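Local coordinates for antifreeze protein type II (Clupea harengus, PDB 2PY2) that probably binds ice crystals and restrains their growth in herring body fluids, depending on calcium and built on a C-type lectin fold, at residues Glu46-Val51 / Met83-Trp88; Trp75-Ser80 / Cys100-Asn105. All blocks are in the same frame, centred on the assembly; numbering follows the deposited sequence.

Contact 1. Residues Glu46-Val51 / Met83-Trp88; sequences EESTFV and MDYADW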
loop_
_atom_site.group_PDB
_atom_site.type_symbol
_atom_site.label_atom_id
_atom_site.label_comp_id
_atom_site.label_asym_id
_atom_site.label_seq_id
_atom_site.Cartn_x
_atom_site.Cartn_y
_atom_site.Cartn_z
ATOM N N GLU A 46 -9.632 -10.425 2.575
ATOM C CA GLU A 46 -8.858 -11.565 2.102
ATOM C C GLU A 46 -7.538 -11.098 1.481
ATOM O O GLU A 46 -6.482 -11.701 1.693
ATOM C CB GLU A 46 -9.677 -12.346 1.070
ATOM C CG GLU A 46 -10.914 -13.058 1.646
ATOM C CD GLU A 46 -11.855 -12.134 2.420
ATOM O OE1 GLU A 46 -12.383 -11.157 1.836
ATOM O OE2 GLU A 46 -12.071 -12.396 3.625
ATOM N N GLU A 47 -7.600 -10.013 0.720
ATOM C CA GLU A 47 -6.401 -9.482 0.079
ATOM C C GLU A 47 -5.505 -8.844 1.136
ATOM O O GLU A 47 -4.281 -8.975 1.098
ATOM C CB GLU A 47 -6.795 -8.450 -0.975
ATOM C CG GLU A 47 -5.767 -8.266 -2.068
ATOM C CD GLU A 47 -6.377 -7.686 -3.336
ATOM O OE1 GLU A 47 -6.113 -8.240 -4.427
ATOM O OE2 GLU A 47 -7.121 -6.685 -3.241
ATOM N N SER A 48 -6.129 -8.163 2.087
ATOM C CA SER A 48 -5.398 -7.516 3.160
ATOM C C SER A 48 -4.613 -8.548 3.948
ATOM O O SER A 48 -3.457 -8.336 4.283
ATOM C CB SER A 48 -6.354 -6.798 4.107
ATOM O OG SER A 48 -5.628 -6.258 5.198
ATOM N N THR A 49 -5.255 -9.673 4.246
ATOM C CA THR A 49 -4.604 -10.735 4.995
ATOM C C THR A 49 -3.433 -11.318 4.206
ATOM O O THR A 49 -2.351 -11.539 4.757
ATOM C CB THR A 49 -5.629 -11.826 5.347
ATOM O OG1 THR A 49 -6.630 -11.249 6.194
ATOM C CG2 THR A 49 -4.970 -12.996 6.062
ATOM N N PHE A 50 -3.642 -11.545 2.913
ATOM C CA PHE A 50 -2.589 -12.084 2.063
ATOM C C PHE A 50 -1.367 -11.172 2.057
ATOM O O PHE A 50 -0.234 -11.636 2.176
ATOM C CB PHE A 50 -3.077 -12.258 0.624
ATOM C CG PHE A 50 -2.011 -12.761 -0.307
ATOM C CD1 PHE A 50 -1.720 -14.120 -0.382
ATOM C CD2 PHE A 50 -1.255 -11.871 -1.064
ATOM C CE1 PHE A 50 -0.686 -14.589 -1.197
ATOM C CE2 PHE A 50 -0.220 -12.325 -1.880
ATOM C CZ PHE A 50 0.065 -13.686 -1.946
ATOM N N VAL A 51 -1.593 -9.871 1.909
ATOM C CA VAL A 51 -0.472 -8.944 1.888
ATOM C C VAL A 51 0.194 -8.870 3.258
ATOM O O VAL A 51 1.418 -8.780 3.348
ATOM C CB VAL A 51 -0.910 -7.533 1.425
ATOM C CG1 VAL A 51 -1.418 -7.597 -0.006
ATOM C CG2 VAL A 51 -1.978 -6.996 2.333
ATOM N N MET A 83 -11.827 2.382 -5.155
ATOM C CA MET A 83 -11.638 2.471 -3.709
ATOM C C MET A 83 -12.914 1.896 -3.112
ATOM O O MET A 83 -13.850 2.629 -2.789
ATOM C CB MET A 83 -11.483 3.929 -3.275
ATOM C CG MET A 83 -10.047 4.372 -3.062
ATOM S SD MET A 83 -9.279 3.589 -1.624
ATOM C CE MET A 83 -7.599 4.317 -1.709
ATOM N N ASP A 84 -12.946 0.578 -2.980
ATOM C CA ASP A 84 -14.121 -0.118 -2.471
ATOM C C ASP A 84 -13.873 -0.837 -1.157
ATOM O O ASP A 84 -14.719 -1.591 -0.685
ATOM C CB ASP A 84 -14.594 -1.131 -3.512
ATOM C CG ASP A 84 -13.461 -2.004 -4.026
ATOM O OD1 ASP A 84 -12.430 -2.106 -3.330
ATOM O OD2 ASP A 84 -13.599 -2.593 -5.120
ATOM N N TYR A 85 -12.709 -0.610 -0.567
ATOM C CA TYR A 85 -12.370 -1.257 0.687
ATOM C C TYR A 85 -11.368 -0.387 1.419
ATOM O O TYR A 85 -10.551 0.285 0.788
ATOM C CB TYR A 85 -11.742 -2.629 0.422
ATOM C CG TYR A 85 -11.154 -3.289 1.654
ATOM C CD1 TYR A 85 -11.947 -4.042 2.518
ATOM C CD2 TYR A 85 -9.802 -3.149 1.962
ATOM C CE1 TYR A 85 -11.403 -4.643 3.656
ATOM C CE2 TYR A 85 -9.254 -3.736 3.093
ATOM C CZ TYR A 85 -10.055 -4.482 3.936
ATOM O OH TYR A 85 -9.505 -5.058 5.059
ATOM N N ALA A 86 -11.451 -0.393 2.746
ATOM C CA ALA A 86 -10.534 0.362 3.587
ATOM C C ALA A 86 -10.365 -0.356 4.925
ATOM O O ALA A 86 -11.243 -1.104 5.354
ATOM C CB ALA A 86 -11.060 1.776 3.810
ATOM N N ASP A 87 -9.231 -0.128 5.577
ATOM C CA ASP A 87 -8.949 -0.735 6.868
ATOM C C ASP A 87 -8.368 0.341 7.784
ATOM O O ASP A 87 -7.353 0.140 8.440
ATOM C CB ASP A 87 -7.965 -1.903 6.689
ATOM C CG ASP A 87 -7.699 -2.652 7.985
ATOM O OD1 ASP A 87 -8.632 -2.786 8.804
ATOM O OD2 ASP A 87 -6.559 -3.125 8.178
ATOM N N TRP A 88 -9.037 1.490 7.829
ATOM C CA TRP A 88 -8.585 2.614 8.639
ATOM C C TRP A 88 -8.491 2.365 10.142
ATOM O O TRP A 88 -9.351 1.709 10.737
ATOM C CB TRP A 88 -9.501 3.824 8.423
ATOM C CG TRP A 88 -9.555 4.315 7.013
ATOM C CD1 TRP A 88 -10.648 4.353 6.194
ATOM C CD2 TRP A 88 -8.475 4.883 6.267
ATOM N NE1 TRP A 88 -10.317 4.913 4.984
ATOM C CE2 TRP A 88 -8.987 5.248 5.004
ATOM C CE3 TRP A 88 -7.122 5.120 6.546
ATOM C CZ2 TRP A 88 -8.195 5.838 4.018
ATOM C CZ3 TRP A 88 -6.334 5.710 5.563
ATOM C CH2 TRP A 88 -6.876 6.061 4.315
HETATM O O HOH W 1 -4.868 -3.785 5.830
#
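S48 OG and D87 OD2 share one water, and this relay carries the polar part of the contact between helix 45-52 and the long loop between strands 76-77 and 101-106, both in the C-type lectin-like domain. S48 OG lies 2.7 Å from the water, which donates a hydrogen to D87 OD2 at 3.0 Å. The two bonds open at about 104° on the water oxygen, close to the tetrahedral value. S48 OG and D87 OD2 themselves stay 4.4 Å apart, too far for a direct bond. S48 suits the gap because its short side chain leaves the helix towards the loop, and with OG opposite the backbone N (chi1 176°) the hydroxyl extends to the water. Beside the relay, Y85 brings its phenol end up to the same serine: Y85 OH stops 3.7 Å from S48 CB, an approach oblique to the ring. A long, stiff side chain lets Y85 span from loop to helix, its ring carried outward with CG trans to the backbone N (chi1 171°). I42 also lies against Y85, while D87 is tied by backbone hydrogen bonds to W112 of strand 111-115. E47, next to S48 in the helix, forms a salt bridge with R14 through OE1, and its OE2 accepts from the backbone N of H43. The chemistry is that of a lightly bridged, partly buried interface, in which a donated water hydrogen would ease the charge on D87 and a van der Waals touch of the Y85 hydroxyl on the S48 methylene accompanies it.

Contact 2. Residues Trp75-Ser80 / Cys100-Asn105; sequences WFWMDS and CCIQMN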
loop_
_atom_site.group_PDB
_atom_site.type_symbol
_atom_site.label_atom_id
_atom_site.label_comp_id
_atom_site.label_asym_id
_atom_site.label_seq_id
_atom_site.Cartn_x
_atom_site.Cartn_y
_atom_site.Cartn_z
ATOM N N TRP A 75 -10.004 9.731 -2.510
ATOM C CA TRP A 75 -8.966 8.713 -2.580
ATOM C C TRP A 75 -8.827 7.977 -3.904
ATOM O O TRP A 75 -9.816 7.564 -4.513
ATOM C CB TRP A 75 -9.193 7.689 -1.467
ATOM C CG TRP A 75 -9.168 8.313 -0.117
ATOM C CD1 TRP A 75 -10.222 8.868 0.549
ATOM C CD2 TRP A 75 -8.015 8.540 0.694
ATOM N NE1 TRP A 75 -9.797 9.434 1.723
ATOM C CE2 TRP A 75 -8.443 9.249 1.839
ATOM C CE3 TRP A 75 -6.657 8.221 0.564
ATOM C CZ2 TRP A 75 -7.562 9.646 2.847
ATOM C CZ3 TRP A 75 -5.778 8.618 1.565
ATOM C CH2 TRP A 75 -6.237 9.325 2.692
ATOM N N PHE A 76 -7.581 7.798 -4.331
ATOM C CA PHE A 76 -7.290 7.102 -5.577
ATOM C C PHE A 76 -6.164 6.097 -5.375
ATOM O O PHE A 76 -5.264 6.326 -4.561
ATOM C CB PHE A 76 -6.846 8.095 -6.651
ATOM C CG PHE A 76 -7.900 9.084 -7.032
ATOM C CD1 PHE A 76 -8.917 8.731 -7.912
ATOM C CD2 PHE A 76 -7.889 10.358 -6.499
ATOM C CE1 PHE A 76 -9.913 9.643 -8.256
ATOM C CE2 PHE A 76 -8.883 11.283 -6.833
ATOM C CZ PHE A 76 -9.895 10.923 -7.713
ATOM N N TRP A 77 -6.242 4.990 -6.110
ATOM C CA TRP A 77 -5.215 3.952 -6.107
ATOM C C TRP A 77 -4.390 4.239 -7.357
ATOM O O TRP A 77 -4.944 4.605 -8.390
ATOM C CB TRP A 77 -5.826 2.557 -6.249
ATOM C CG TRP A 77 -6.505 2.019 -5.035
ATOM C CD1 TRP A 77 -7.805 1.615 -4.944
ATOM C CD2 TRP A 77 -5.908 1.744 -3.757
ATOM N NE1 TRP A 77 -8.054 1.098 -3.697
ATOM C CE2 TRP A 77 -6.909 1.165 -2.947
ATOM C CE3 TRP A 77 -4.626 1.926 -3.222
ATOM C CZ2 TRP A 77 -6.668 0.766 -1.622
ATOM C CZ3 TRP A 77 -4.385 1.527 -1.903
ATOM C CH2 TRP A 77 -5.407 0.953 -1.121
ATOM N N MET A 78 -3.079 4.052 -7.277
ATOM C CA MET A 78 -2.207 4.312 -8.417
ATOM C C MET A 78 -2.452 3.386 -9.606
ATOM O O MET A 78 -2.088 3.722 -10.733
ATOM C CB MET A 78 -0.739 4.221 -7.998
ATOM C CG MET A 78 -0.280 5.371 -7.135
ATOM S SD MET A 78 -0.542 6.988 -7.927
ATOM C CE MET A 78 0.694 6.916 -9.225
ATOM N N ASP A 79 -3.058 2.225 -9.367
ATOM C CA ASP A 79 -3.331 1.298 -10.461
ATOM C C ASP A 79 -4.708 1.525 -11.070
ATOM O O ASP A 79 -5.194 0.707 -11.848
ATOM C CB ASP A 79 -3.191 -0.160 -9.992
ATOM C CG ASP A 79 -4.175 -0.525 -8.896
ATOM O OD1 ASP A 79 -5.078 0.289 -8.598
ATOM O OD2 ASP A 79 -4.045 -1.634 -8.334
ATOM N N SER A 80 -5.326 2.645 -10.708
ATOM C CA SER A 80 -6.641 3.049 -11.206
ATOM C C SER A 80 -7.824 2.120 -10.913
ATOM O O SER A 80 -8.846 2.169 -11.602
ATOM C CB SER A 80 -6.572 3.332 -12.711
ATOM O OG SER A 80 -6.415 2.139 -13.453
ATOM N N CYS A 100 -1.183 12.686 3.228
ATOM C CA CYS A 100 -2.112 12.111 2.269
ATOM C C CYS A 100 -1.831 10.759 1.615
ATOM O O CYS A 100 -2.590 10.340 0.740
ATOM C CB CYS A 100 -2.370 13.168 1.183
ATOM S SG CYS A 100 -0.850 13.714 0.329
ATOM N N CYS A 101 -0.769 10.071 2.041
ATOM C CA CYS A 101 -0.404 8.767 1.484
ATOM C C CYS A 101 -0.794 7.656 2.460
ATOM O O CYS A 101 -0.609 7.810 3.659
ATOM C CB CYS A 101 1.106 8.730 1.215
ATOM S SG CYS A 101 1.583 9.695 -0.260
ATOM N N ILE A 102 -1.330 6.548 1.949
ATOM C CA ILE A 102 -1.761 5.452 2.832
ATOM C C ILE A 102 -0.653 4.501 3.250
ATOM O O ILE A 102 0.042 3.934 2.412
ATOM C CB ILE A 102 -2.877 4.587 2.198
ATOM C CG1 ILE A 102 -4.094 5.451 1.861
ATOM C CG2 ILE A 102 -3.318 3.496 3.190
ATOM C CD1 ILE A 102 -5.234 4.669 1.209
ATOM N N GLN A 103 -0.520 4.323 4.559
ATOM C CA GLN A 103 0.460 3.421 5.146
ATOM C C GLN A 103 -0.347 2.315 5.826
ATOM O O GLN A 103 -1.310 2.610 6.539
ATOM C CB GLN A 103 1.287 4.146 6.212
ATOM C CG GLN A 103 2.384 3.282 6.793
ATOM C CD GLN A 103 3.090 3.916 7.985
ATOM O OE1 GLN A 103 3.968 3.301 8.573
ATOM N NE2 GLN A 103 2.703 5.143 8.347
ATOM N N MET A 104 0.031 1.060 5.608
ATOM C CA MET A 104 -0.671 -0.055 6.256
ATOM C C MET A 104 0.195 -0.645 7.387
ATOM O O MET A 104 1.350 -0.245 7.568
ATOM C CB MET A 104 -1.023 -1.150 5.237
ATOM C CG MET A 104 0.153 -1.994 4.755
ATOM S SD MET A 104 -0.400 -3.402 3.747
ATOM C CE MET A 104 -0.877 -4.584 5.067
ATOM N N ASN A 105 -0.362 -1.594 8.148
ATOM C CA ASN A 105 0.363 -2.214 9.269
ATOM C C ASN A 105 0.811 -1.186 10.307
ATOM O O ASN A 105 1.875 -1.328 10.903
ATOM C CB ASN A 105 1.608 -2.958 8.773
ATOM C CG ASN A 105 1.318 -4.388 8.358
ATOM O OD1 ASN A 105 2.159 -5.049 7.732
ATOM N ND2 ASN A 105 0.136 -4.881 8.712
#
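The strand 101-106 of the C-type lectin-like domain, which leads out of the loop region bearing the calcium site, here meets the chain around the short strand 76-77, and I102 is the main residue joining them. Its CB points towards the facing segment. W75 supplies the closest contact, its six-membered ring and the I102 side chain meeting at a slant: W75 CZ3 approaches I102 CG1 to 3.6 Å. The neighbouring ring atom keeps the terminal methyl company, W75 CE3 standing 3.9 Å from I102 CD1. Extension of the ethyl branch (chi2 179°) carries CD1 further towards W77 while it still touches W75, and I102 CD1 comes to 4.4 Å from W77 CH2, a looser apolar approach. Isoleucine suits the place, since the extended ethyl branch gives W75 both CG1 and CD1, and W77 its terminal methyl. The indole of W75 also reaches the residue just before the strand, W75 CZ3 lying 3.7 Å from C100 O, a contact with backbone. C100 is linked by a disulfide to C69, and C101 to C117. Beyond W77 the chain reverses in a type I turn from W77 to S80, closed by S80 N donating to W77 O at 3.1 Å. I102 is hydrogen-bonded through its backbone to I64 of strand 62-64, which also packs on W77 and I102, while W112 of strand 111-115 borders I102 and D114 of the same strand touches W75. F76 pairs with T67 of the two-stranded sheet, and helix 25-33 meets the segments through W25, against M78 and C101.

How the contacts relate
The two contacts interleave along the chain and their centres lie 11 Å apart, joined by the loop 83-88. M83 CE lies 3.5 Å from W77 CE2, and M83 CG 3.5 Å from W75 O. At the other end of that loop W88 CH2 meets W75 CH2 at 3.7 Å and I102 CG1 at 3.8 Å. Contact 2 is the more deeply buried, apolar part, its centre about 6 Å from the centre of the chain; contact 1, a watered bridge at its side, has its centre about 9 Å from it. Calcium, held by Q92, D94, E99, N113 and D114, lies about 8 Å from the W75 side chain and about 13 Å from that of D87.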